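Local coordinates for CbsA (Xanthomonas oryzae pv. oryzae, PDB 5XYH), which probably hydrolyses beta-1,4-glucosidic links of cellulose as an exoglucanase, releasing cellobiose from chain ends during attack on plant cell walls, at residues E365-K379 / A399-H411. Residues are numbered along the deposited sequence; the frame is centred on the assembly and turned at random.
Sequences ESDGSSKYIPNKQGK and ALPNAPIAGTWFH
E365 lays its CG against the six-membered ring of W409, 3.8 Å from CE3, with carboxylate and ring planes 82° apart; its OE2 goes on to a salt bridge with R66. A single bridge joins the two backbones here, and S366 bonds through all its polar atoms: N gives to T408 O, O receives from G407 N in a nearly straight bond (178° at the hydrogen), and OG gives to P404 O at 2.7 Å. With chi1 at 177°, OG is turned beside the carbonyl carbon, where it also accepts from G368 N and closes an ST turn. Beyond, G368 lies against A406, its CA 3.8 Å from A406 CB, and a water accepts from both S369 N and A406 N. S370 OG takes the A403 N-H at 2.8 Å, while S370 N returns only a weak bond to A403 O. Apart from H411, which starts helix 411-419, both segments belong to the helix- and strand-free connection that follows strand 354-358 of this glycoside hydrolase family 6 domain, and the type II turn I405-T408 is the part of 399-411 that S366, G368 and K379 all contact. I373 meets one branch of I405, CB to CG2 at 3.8 Å; N375 CB meets the other, CD1, at 3.7 Å. N375 is itself fixed by four bonds: OD1 accepts from Q377 N, in an Asx turn, and from K379 N, while ND2 gives to I373 O and K379 O. Q377 OE1 borders I405 CD1 and receives K379 NZ from above its carbonyl plane. The extended K379 chain crosses I405 at about a right angle and brings NZ to a hydrogen bond with A406 O.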
ATOM      1  N   GLU A 365       2.911  -2.201  12.235  1.00 12.72           N
ATOM      2  CA  GLU A 365       2.185  -3.453  12.063  1.00 13.43           C
ATOM      3  C   GLU A 365       2.996  -4.426  11.212  1.00 13.20           C
ATOM      4  O   GLU A 365       3.679  -4.036  10.257  1.00 13.34           O
ATOM      5  CB  GLU A 365       0.803  -3.196  11.460  1.00 14.54           C
ATOM      6  CG  GLU A 365      -0.117  -2.497  12.460  1.00 14.17           C
ATOM      7  CD  GLU A 365      -1.447  -2.067  11.873  1.00 15.97           C
ATOM      8  OE1 GLU A 365      -1.648  -2.288  10.665  1.00 17.32           O
ATOM      9  OE2 GLU A 365      -2.273  -1.466  12.608  1.00 15.01           O
ATOM     10  N   SER A 366       2.960  -5.693  11.604  1.00 12.80           N
ATOM     11  CA  SER A 366       3.778  -6.712  10.963  1.00 12.91           C
ATOM     12  C   SER A 366       3.228  -7.087   9.592  1.00 13.33           C
ATOM     13  O   SER A 366       2.011  -7.141   9.383  1.00 13.80           O
ATOM     14  CB  SER A 366       3.842  -7.953  11.856  1.00 12.62           C
ATOM     15  OG  SER A 366       4.579  -8.977  11.223  1.00 12.63           O
ATOM     16  N   ASP A 367       4.146  -7.336   8.649  1.00 12.93           N
ATOM     17  CA  ASP A 367       3.810  -7.837   7.318  1.00 13.44           C
ATOM     18  C   ASP A 367       3.636  -9.352   7.291  1.00 14.01           C
ATOM     19  O   ASP A 367       3.216  -9.899   6.262  1.00 13.37           O
ATOM     20  CB  ASP A 367       4.899  -7.433   6.312  1.00 13.16           C
ATOM     21  CG  ASP A 367       5.046  -5.913   6.179  1.00 14.05           C
ATOM     22  OD1 ASP A 367       3.999  -5.222   6.200  1.00 13.93           O
ATOM     23  OD2 ASP A 367       6.202  -5.412   6.063  1.00 13.20           O
ATOM     24  N   GLY A 368       3.947 -10.025   8.385  1.00 13.62           N
ATOM     25  CA  GLY A 368       3.838 -11.470   8.508  1.00 13.29           C
ATOM     26  C   GLY A 368       4.872 -11.951   9.519  1.00 13.23           C
ATOM     27  O   GLY A 368       5.914 -11.338   9.753  1.00 12.75           O
ATOM     28  N   SER A 369       4.588 -13.096  10.137  1.00 12.68           N
ATOM     29  CA  SER A 369       5.463 -13.621  11.170  1.00 12.64           C
ATOM     30  C   SER A 369       6.683 -14.295  10.543  1.00 13.03           C
ATOM     31  O   SER A 369       6.666 -14.721   9.381  1.00 12.73           O
ATOM     32  CB  SER A 369       4.687 -14.607  12.037  1.00 13.46           C
ATOM     33  OG  SER A 369       4.040 -15.558  11.197  1.00 12.34           O
ATOM     34  N   SER A 370       7.763 -14.353  11.315  1.00 12.96           N
ATOM     35  CA  SER A 370       9.017 -14.936  10.854  1.00 13.07           C
ATOM     36  C   SER A 370       9.077 -16.447  11.070  1.00 13.21           C
ATOM     37  O   SER A 370      10.118 -17.063  10.797  1.00 12.86           O
ATOM     38  CB  SER A 370      10.194 -14.259  11.558  1.00 13.57           C
ATOM     39  OG  SER A 370       9.967 -14.177  12.947  1.00 12.99           O
ATOM     40  N   LYS A 371       7.998 -17.034  11.584  1.00 12.96           N
ATOM     41  CA  LYS A 371       7.796 -18.477  11.721  1.00 13.61           C
ATOM     42  C   LYS A 371       6.287 -18.691  11.774  1.00 13.22           C
ATOM     43  O   LYS A 371       5.519 -17.728  11.781  1.00 13.23           O
ATOM     44  CB  LYS A 371       8.488 -19.036  12.975  1.00 13.95           C
ATOM     45  CG  LYS A 371       7.952 -18.450  14.284  1.00 14.62           C
ATOM     46  CD  LYS A 371       8.254 -19.321  15.514  1.00 15.48           C
ATOM     47  CE  LYS A 371       9.743 -19.503  15.708  1.00 17.00           C
ATOM     48  NZ  LYS A 371      10.144 -20.184  16.992  1.00 16.27           N
ATOM     49  N   TYR A 372       5.847 -19.950  11.808  1.00 13.35           N
ATOM     50  CA  TYR A 372       4.418 -20.198  12.014  1.00 14.10           C
ATOM     51  C   TYR A 372       4.115 -20.114  13.505  1.00 14.25           C
ATOM     52  O   TYR A 372       4.607 -20.932  14.299  1.00 14.37           O
ATOM     53  CB  TYR A 372       3.945 -21.544  11.452  1.00 13.57           C
ATOM     54  CG  TYR A 372       2.448 -21.528  11.193  1.00 13.82           C
ATOM     55  CD1 TYR A 372       1.544 -21.365  12.239  1.00 14.74           C
ATOM     56  CD2 TYR A 372       1.940 -21.608   9.902  1.00 13.99           C
ATOM     57  CE1 TYR A 372       0.173 -21.316  12.006  1.00 15.44           C
ATOM     58  CE2 TYR A 372       0.572 -21.555   9.662  1.00 15.16           C
ATOM     59  CZ  TYR A 372      -0.300 -21.408  10.715  1.00 15.04           C
ATOM     60  OH  TYR A 372      -1.654 -21.359  10.475  1.00 16.40           O
ATOM     61  N   ILE A 373       3.289 -19.143  13.867  1.00 14.03           N
ATOM     62  CA  ILE A 373       2.903 -18.869  15.248  1.00 14.35           C
ATOM     63  C   ILE A 373       1.457 -19.308  15.434  1.00 13.83           C
ATOM     64  O   ILE A 373       0.602 -18.932  14.621  1.00 13.66           O
ATOM     65  CB  ILE A 373       3.050 -17.374  15.583  1.00 13.95           C
ATOM     66  CG1 ILE A 373       4.499 -16.917  15.348  1.00 14.62           C
ATOM     67  CG2 ILE A 373       2.554 -17.099  16.989  1.00 14.25           C
ATOM     68  CD1 ILE A 373       4.745 -15.429  15.639  1.00 14.17           C
ATOM     69  N   PRO A 374       1.136 -20.084  16.472  1.00 14.06           N
ATOM     70  CA  PRO A 374      -0.272 -20.445  16.700  1.00 14.34           C
ATOM     71  C   PRO A 374      -1.112 -19.189  16.851  1.00 15.17           C
ATOM     72  O   PRO A 374      -0.737 -18.254  17.567  1.00 13.76           O
ATOM     73  CB  PRO A 374      -0.239 -21.278  17.991  1.00 15.24           C
ATOM     74  CG  PRO A 374       1.115 -21.110  18.558  1.00 16.14           C
ATOM     75  CD  PRO A 374       2.041 -20.727  17.439  1.00 15.52           C
ATOM     76  N   ASN A 375      -2.223 -19.156  16.121  1.00 14.09           N
ATOM     77  CA  ASN A 375      -3.130 -18.023  16.145  1.00 15.17           C
ATOM     78  C   ASN A 375      -4.483 -18.492  15.644  1.00 16.60           C
ATOM     79  O   ASN A 375      -4.596 -19.517  14.964  1.00 15.57           O
ATOM     80  CB  ASN A 375      -2.606 -16.854  15.301  1.00 15.16           C
ATOM     81  CG  ASN A 375      -2.692 -17.122  13.814  1.00 16.42           C
ATOM     82  OD1 ASN A 375      -3.665 -16.738  13.160  1.00 17.59           O
ATOM     83  ND2 ASN A 375      -1.675 -17.792  13.266  1.00 14.10           N
ATOM     84  N   LYS A 376      -5.517 -17.733  15.995  1.00 17.81           N
ATOM     85  CA  LYS A 376      -6.869 -18.087  15.592  1.00 18.98           C
ATOM     86  C   LYS A 376      -7.370 -17.281  14.404  1.00 19.34           C
ATOM     87  O   LYS A 376      -8.562 -17.337  14.100  1.00 21.80           O
ATOM     88  CB  LYS A 376      -7.832 -17.937  16.773  1.00 20.60           C
ATOM     89  CG  LYS A 376      -7.425 -18.782  17.971  1.00 20.86           C
ATOM     90  CD  LYS A 376      -7.452 -20.275  17.641  1.00 20.13           C
ATOM     91  CE  LYS A 376      -8.886 -20.783  17.608  1.00 20.96           C
ATOM     92  NZ  LYS A 376      -9.587 -20.431  18.878  1.00 22.42           N
ATOM     93  N   GLN A 377      -6.496 -16.561  13.702  1.00 19.52           N
ATOM     94  CA  GLN A 377      -6.909 -15.790  12.534  1.00 19.51           C
ATOM     95  C   GLN A 377      -6.501 -16.432  11.222  1.00 19.63           C
ATOM     96  O   GLN A 377      -6.707 -15.832  10.164  1.00 20.35           O
ATOM     97  CB  GLN A 377      -6.340 -14.382  12.595  1.00 20.35           C
ATOM     98  CG  GLN A 377      -6.829 -13.565  13.761  1.00 21.08           C
ATOM     99  CD  GLN A 377      -6.319 -12.150  13.671  1.00 22.06           C
ATOM    100  OE1 GLN A 377      -5.100 -11.899  13.761  1.00 20.39           O
ATOM    101  NE2 GLN A 377      -7.238 -11.208  13.448  1.00 21.53           N
ATOM    102  N   GLY A 378      -5.920 -17.623  11.257  1.00 18.92           N
ATOM    103  CA  GLY A 378      -5.504 -18.255  10.021  1.00 19.14           C
ATOM    104  C   GLY A 378      -4.359 -17.552   9.335  1.00 18.34           C
ATOM    105  O   GLY A 378      -4.306 -17.521   8.097  1.00 18.35           O
ATOM    106  N   LYS A 379      -3.443 -16.972  10.100  1.00 16.83           N
ATOM    107  CA  LYS A 379      -2.286 -16.298   9.524  1.00 16.87           C
ATOM    108  C   LYS A 379      -1.078 -17.226   9.537  1.00 16.11           C
ATOM    109  O   LYS A 379      -0.708 -17.760  10.586  1.00 15.79           O
ATOM    110  CB  LYS A 379      -2.007 -14.996  10.267  1.00 16.06           C
ATOM    111  CG  LYS A 379      -3.130 -14.009  10.001  1.00 16.04           C
ATOM    112  CD  LYS A 379      -3.118 -12.816  10.928  1.00 16.71           C
ATOM    113  CE  LYS A 379      -4.111 -11.736  10.437  1.00 17.38           C
ATOM    114  NZ  LYS A 379      -3.998 -10.463  11.253  1.00 17.93           N
ATOM    115  N   ALA A 399      14.106  -9.357   6.137  1.00 13.35           N
ATOM    116  CA  ALA A 399      13.045  -9.211   7.124  1.00 13.27           C
ATOM    117  C   ALA A 399      13.617  -9.215   8.540  1.00 14.25           C
ATOM    118  O   ALA A 399      14.581  -9.931   8.834  1.00 14.04           O
ATOM    119  CB  ALA A 399      12.021 -10.339   6.960  1.00 13.38           C
ATOM    120  N   LEU A 400      13.018  -8.413   9.427  1.00 14.10           N
ATOM    121  CA  LEU A 400      13.455  -8.406  10.823  1.00 14.18           C
ATOM    122  C   LEU A 400      13.091  -9.722  11.508  1.00 14.66           C
ATOM    123  O   LEU A 400      12.000 -10.259  11.285  1.00 14.47           O
ATOM    124  CB  LEU A 400      12.808  -7.256  11.591  1.00 15.07           C
ATOM    125  CG  LEU A 400      13.446  -5.878  11.603  1.00 15.30           C
ATOM    126  CD1 LEU A 400      12.752  -5.037  12.669  1.00 13.87           C
ATOM    127  CD2 LEU A 400      14.960  -5.948  11.864  1.00 14.96           C
ATOM    128  N   PRO A 401      13.967 -10.256  12.358  1.00 15.18           N
ATOM    129  CA  PRO A 401      13.665 -11.508  13.058  1.00 15.84           C
ATOM    130  C   PRO A 401      12.655 -11.317  14.180  1.00 15.27           C
ATOM    131  O   PRO A 401      12.352 -10.203  14.619  1.00 14.64           O
ATOM    132  CB  PRO A 401      15.023 -11.945  13.619  1.00 16.34           C
ATOM    133  CG  PRO A 401      15.771 -10.654  13.813  1.00 17.88           C
ATOM    134  CD  PRO A 401      15.338  -9.782  12.628  1.00 16.26           C
ATOM    135  N   ASN A 402      12.131 -12.457  14.642  1.00 15.25           N
ATOM    136  CA  ASN A 402      11.199 -12.503  15.762  1.00 14.95           C
ATOM    137  C   ASN A 402       9.973 -11.618  15.516  1.00 14.81           C
ATOM    138  O   ASN A 402       9.557 -10.837  16.370  1.00 14.20           O
ATOM    139  CB  ASN A 402      11.919 -12.128  17.056  1.00 15.92           C
ATOM    140  CG  ASN A 402      13.036 -13.108  17.392  1.00 17.86           C
ATOM    141  OD1 ASN A 402      14.199 -12.722  17.534  1.00 20.07           O
ATOM    142  ND2 ASN A 402      12.690 -14.392  17.480  1.00 16.67           N
ATOM    143  N   ALA A 403       9.376 -11.762  14.325  1.00 13.95           N
ATOM    144  CA  ALA A 403       8.228 -10.961  13.905  1.00 13.67           C
ATOM    145  C   ALA A 403       6.911 -11.658  14.257  1.00 13.57           C
ATOM    146  O   ALA A 403       6.800 -12.885  14.118  1.00 13.66           O
ATOM    147  CB  ALA A 403       8.279 -10.709  12.404  1.00 12.52           C
ATOM    148  N   PRO A 404       5.900 -10.915  14.707  1.00 13.61           N
ATOM    149  CA  PRO A 404       4.597 -11.511  15.023  1.00 13.12           C
ATOM    150  C   PRO A 404       3.738 -11.633  13.766  1.00 13.12           C
ATOM    151  O   PRO A 404       4.126 -11.215  12.672  1.00 13.20           O
ATOM    152  CB  PRO A 404       3.996 -10.505  16.004  1.00 13.14           C
ATOM    153  CG  PRO A 404       4.502  -9.198  15.492  1.00 13.05           C
ATOM    154  CD  PRO A 404       5.911  -9.465  14.994  1.00 13.39           C
ATOM    155  N   ILE A 405       2.540 -12.196  13.940  1.00 13.02           N
ATOM    156  CA  ILE A 405       1.733 -12.504  12.764  1.00 12.85           C
ATOM    157  C   ILE A 405       1.296 -11.218  12.057  1.00 13.52           C
ATOM    158  O   ILE A 405       1.224 -10.126  12.641  1.00 12.90           O
ATOM    159  CB  ILE A 405       0.515 -13.377  13.118  1.00 12.54           C
ATOM    160  CG1 ILE A 405      -0.494 -12.598  13.960  1.00 13.93           C
ATOM    161  CG2 ILE A 405       0.961 -14.670  13.830  1.00 12.98           C
ATOM    162  CD1 ILE A 405      -1.670 -13.411  14.473  1.00 15.84           C
ATOM    163  N   ALA A 406       0.976 -11.375  10.777  1.00 13.22           N
ATOM    164  CA  ALA A 406       0.584 -10.272   9.907  1.00 14.24           C
ATOM    165  C   ALA A 406      -0.525  -9.432  10.524  1.00 13.37           C
ATOM    166  O   ALA A 406      -1.517  -9.966  11.020  1.00 13.55           O
ATOM    167  CB  ALA A 406       0.118 -10.838   8.559  1.00 14.17           C
ATOM    168  N   GLY A 407      -0.353  -8.113  10.467  1.00 14.01           N
ATOM    169  CA  GLY A 407      -1.365  -7.176  10.921  1.00 14.97           C
ATOM    170  C   GLY A 407      -1.428  -6.946  12.415  1.00 14.30           C
ATOM    171  O   GLY A 407      -2.375  -6.303  12.885  1.00 15.17           O
ATOM    172  N   THR A 408      -0.469  -7.456  13.183  1.00 13.73           N
ATOM    173  CA  THR A 408      -0.364  -7.184  14.613  1.00 14.25           C
ATOM    174  C   THR A 408       0.950  -6.462  14.909  1.00 13.81           C
ATOM    175  O   THR A 408       1.873  -6.434  14.090  1.00 13.01           O
ATOM    176  CB  THR A 408      -0.460  -8.475  15.442  1.00 13.88           C
ATOM    177  OG1 THR A 408       0.732  -9.247  15.274  1.00 13.32           O
ATOM    178  CG2 THR A 408      -1.637  -9.295  14.980  1.00 14.51           C
ATOM    179  N   TRP A 409       1.036  -5.881  16.108  1.00 13.99           N
ATOM    180  CA  TRP A 409       2.072  -4.893  16.386  1.00 14.00           C
ATOM    181  C   TRP A 409       3.462  -5.510  16.512  1.00 13.76           C
ATOM    182  O   TRP A 409       3.652  -6.536  17.173  1.00 13.74           O
ATOM    183  CB  TRP A 409       1.733  -4.145  17.671  1.00 14.51           C
ATOM    184  CG  TRP A 409       2.407  -2.843  17.794  1.00 14.54           C
ATOM    185  CD1 TRP A 409       3.269  -2.461  18.778  1.00 14.49           C
ATOM    186  CD2 TRP A 409       2.281  -1.721  16.909  1.00 13.86           C
ATOM    187  NE1 TRP A 409       3.691  -1.170  18.560  1.00 14.43           N
ATOM    188  CE2 TRP A 409       3.088  -0.687  17.429  1.00 13.71           C
ATOM    189  CE3 TRP A 409       1.552  -1.484  15.734  1.00 13.68           C
ATOM    190  CZ2 TRP A 409       3.199   0.561  16.811  1.00 13.15           C
ATOM    191  CZ3 TRP A 409       1.656  -0.231  15.125  1.00 13.11           C
ATOM    192  CH2 TRP A 409       2.481   0.767  15.664  1.00 13.23           C
ATOM    193  N   PHE A 410       4.449  -4.840  15.925  1.00 13.00           N
ATOM    194  CA  PHE A 410       5.833  -5.304  15.876  1.00 13.44           C
ATOM    195  C   PHE A 410       6.692  -4.200  16.488  1.00 13.73           C
ATOM    196  O   PHE A 410       7.205  -3.332  15.779  1.00 12.29           O
ATOM    197  CB  PHE A 410       6.226  -5.641  14.424  1.00 12.46           C
ATOM    198  CG  PHE A 410       7.534  -6.381  14.276  1.00 12.56           C
ATOM    199  CD1 PHE A 410       8.360  -6.632  15.365  1.00 12.86           C
ATOM    200  CD2 PHE A 410       7.932  -6.832  13.021  1.00 11.87           C
ATOM    201  CE1 PHE A 410       9.559  -7.305  15.202  1.00 13.49           C
ATOM    202  CE2 PHE A 410       9.125  -7.501  12.851  1.00 12.69           C
ATOM    203  CZ  PHE A 410       9.938  -7.748  13.946  1.00 13.39           C
ATOM    204  N   HIS A 411       6.843  -4.250  17.820  1.00 14.17           N
ATOM    205  CA  HIS A 411       7.514  -3.178  18.554  1.00 14.38           C
ATOM    206  C   HIS A 411       8.903  -2.868  17.997  1.00 13.83           C
ATOM    207  O   HIS A 411       9.258  -1.694  17.826  1.00 12.92           O
ATOM    208  CB  HIS A 411       7.594  -3.543  20.039  1.00 15.58           C
ATOM    209  CG  HIS A 411       8.352  -2.552  20.863  1.00 16.14           C
ATOM    210  ND1 HIS A 411       7.871  -1.289  21.136  1.00 16.03           N
ATOM    211  CD2 HIS A 411       9.554  -2.638  21.481  1.00 16.50           C
ATOM    212  CE1 HIS A 411       8.748  -0.635  21.875  1.00 15.94           C
ATOM    213  NE2 HIS A 411       9.774  -1.434  22.107  1.00 16.76           N
TER
HETATM  214  O   HOH W   1       1.772 -14.021   9.649  1.00 13.37           O